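Local coordinates for dipeptide transport protein DPPA (Bacillus subtilis, PDB 1HI9), which removes N-terminal residues from peptides containing D-amino acids, as a zinc-dependent aminopeptidase of the M55 family that works inside a self-compartmentalizing homodecamer, at the interface of chains A and B. Residues are numbered along the deposited sequence; one frame, centred on the assembly and turned at random. Chains: chain A/B, Dipeptide transport protein DPPA.

The interface of chains A and B. Residues chain A 68-69; chain B 14, 30, 34, 184-185, 187.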
ATOM      1  N   VAL A  68     -15.747   5.786  27.541  1.00 41.41           N
ATOM      2  CA  VAL A  68     -16.280   6.783  28.458  1.00 43.47           C
ATOM      3  C   VAL A  68     -17.787   7.009  28.313  1.00 43.84           C
ATOM      4  O   VAL A  68     -18.462   7.310  29.292  1.00 43.13           O
ATOM      5  CB  VAL A  68     -15.518   8.121  28.304  1.00 43.74           C
ATOM      6  CG1 VAL A  68     -15.817   8.740  26.948  1.00 44.33           C
ATOM      7  CG2 VAL A  68     -15.895   9.060  29.435  1.00 46.07           C
ATOM      8  N   GLU A  69     -18.312   6.838  27.103  1.00 45.42           N
ATOM      9  CA  GLU A  69     -19.735   7.033  26.872  1.00 47.53           C
ATOM     10  C   GLU A  69     -20.609   5.855  27.311  1.00 47.97           C
ATOM     11  O   GLU A  69     -21.840   5.953  27.310  1.00 49.31           O
ATOM     12  CB  GLU A  69     -20.005   7.355  25.391  1.00 49.20           C
ATOM     13  CG  GLU A  69     -19.493   6.316  24.398  1.00 52.30           C
ATOM     14  CD  GLU A  69     -18.056   6.558  23.956  1.00 53.58           C
ATOM     15  OE1 GLU A  69     -17.852   7.132  22.855  1.00 54.47           O
ATOM     16  OE2 GLU A  69     -17.130   6.179  24.711  1.00 54.07           O
TER
ATOM     17  N   GLY B  14     -13.945  13.673  28.289  1.00 40.49           N
ATOM     18  CA  GLY B  14     -13.763  12.272  27.957  1.00 40.05           C
ATOM     19  C   GLY B  14     -12.632  11.974  26.994  1.00 39.62           C
ATOM     20  O   GLY B  14     -12.175  10.839  26.944  1.00 42.15           O
ATOM     21  N   ARG B  30     -16.126   8.944  17.255  1.00 42.67           N
ATOM     22  CA  ARG B  30     -16.752   9.007  18.575  1.00 41.31           C
ATOM     23  C   ARG B  30     -16.466  10.401  19.143  1.00 40.46           C
ATOM     24  O   ARG B  30     -17.308  11.009  19.803  1.00 41.07           O
ATOM     25  CB  ARG B  30     -16.166   7.947  19.518  1.00 41.82           C
ATOM     26  CG  ARG B  30     -16.515   6.510  19.178  1.00 41.58           C
ATOM     27  CD  ARG B  30     -15.581   5.560  19.918  1.00 41.32           C
ATOM     28  NE  ARG B  30     -15.638   5.744  21.369  1.00 40.37           N
ATOM     29  CZ  ARG B  30     -14.655   5.418  22.208  1.00 39.20           C
ATOM     30  NH1 ARG B  30     -13.527   4.888  21.748  1.00 38.31           N
ATOM     31  NH2 ARG B  30     -14.795   5.626  23.510  1.00 38.63           N
ATOM     32  N   ILE B  34     -19.223  13.174  20.636  1.00 42.73           N
ATOM     33  CA  ILE B  34     -19.182  13.706  21.994  1.00 41.88           C
ATOM     34  C   ILE B  34     -19.028  15.226  21.950  1.00 40.88           C
ATOM     35  O   ILE B  34     -19.620  15.933  22.757  1.00 40.81           O
ATOM     36  CB  ILE B  34     -18.007  13.089  22.770  1.00 41.07           C
ATOM     37  CG1 ILE B  34     -18.219  11.576  22.861  1.00 41.64           C
ATOM     38  CG2 ILE B  34     -17.882  13.730  24.148  1.00 40.74           C
ATOM     39  CD1 ILE B  34     -16.986  10.798  23.327  1.00 41.31           C
ATOM     40  N   CYS B 184     -11.613  11.941  33.836  1.00 46.94           N
ATOM     41  CA  CYS B 184     -12.793  12.648  33.387  1.00 50.43           C
ATOM     42  C   CYS B 184     -14.099  12.277  34.040  1.00 50.46           C
ATOM     43  O   CYS B 184     -14.204  11.268  34.734  1.00 50.33           O
ATOM     44  CB  CYS B 184     -12.926  12.513  31.867  1.00 53.21           C
ATOM     45  SG  CYS B 184     -12.277  10.965  31.185  1.00 57.13           S
ATOM     46  N   LEU B 185     -15.089  13.132  33.818  1.00 51.33           N
ATOM     47  CA  LEU B 185     -16.433  12.946  34.338  1.00 52.62           C
ATOM     48  C   LEU B 185     -17.233  12.219  33.261  1.00 53.18           C
ATOM     49  O   LEU B 185     -16.898  12.293  32.077  1.00 52.34           O
ATOM     50  CB  LEU B 185     -17.071  14.309  34.613  1.00 52.21           C
ATOM     51  CG  LEU B 185     -16.300  15.271  35.528  1.00 52.54           C
ATOM     52  CD1 LEU B 185     -16.934  16.645  35.466  1.00 51.10           C
ATOM     53  CD2 LEU B 185     -16.298  14.746  36.954  1.00 50.63           C
ATOM     54  N   PRO B 187     -20.101  11.475  30.549  1.00 60.19           N
ATOM     55  CA  PRO B 187     -20.737  12.410  29.618  1.00 60.18           C
ATOM     56  C   PRO B 187     -21.928  13.152  30.233  1.00 60.16           C
ATOM     57  O   PRO B 187     -22.107  14.348  30.014  1.00 59.68           O
ATOM     58  CB  PRO B 187     -21.143  11.506  28.457  1.00 61.01           C
ATOM     59  CG  PRO B 187     -20.056  10.490  28.446  1.00 60.70           C
ATOM     60  CD  PRO B 187     -19.925  10.156  29.919  1.00 60.83           C
TER
HETATM   61  O   HOH W   1     -13.203   6.246  25.967  1.00 27.93           O
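A:Val68 lies at the apolar centre of this subunit contact, CG2 anti to the backbone N and CG1 turned toward B:Ile34 CD1. The CA of B:Gly14 sits beside both methyl branches of A:Val68, 4.1 Å from CG2 and about as far from CG1. SG of B:Cys184 and the backbone carbonyl O of B:Leu185 border CG2 more loosely. Alongside, the ring of B:Pro187 packs against the A:Val68-A:Glu69 peptide, its CG 3.8 Å from A:Glu69 CA. Toward the rim, the tip of B:Ile34, CD1, comes within 3.8 Å of carboxylate oxygen OE1 of A:Glu69.

The polar rim is a side-on salt bridge. A:Glu69, bent at chi2, crosses B:Arg30 at about a right angle and places its carboxylate at the guanidinium edge. B:Arg30 NH2 donates to the syn lone pair of A:Glu69 OE2 at 2.7 Å. B:Arg30 NE donates to A:Glu69 OE1 at 3.0 Å, from above the carboxylate plane. The two flat groups are 40° apart. Two nearly straight bonds (160° and 166° at H) thus restrict rotation of the carboxylate. Water 1 links B:Arg30 NH2 to the backbone N of A:Val68, 3.0 Å from each nitrogen. An alanine here removes the guanidinium and with it both bonds and its link to the water, and would probably leave the A:Glu69 carboxylate less well fixed.

Within the decamer, a loop of chain A meets helix 28-48, the start of helix 187-203 and the B:Gly14 loop of chain B; the centre of the contact lies about 18 Å from B:His115, the active-site nucleophile.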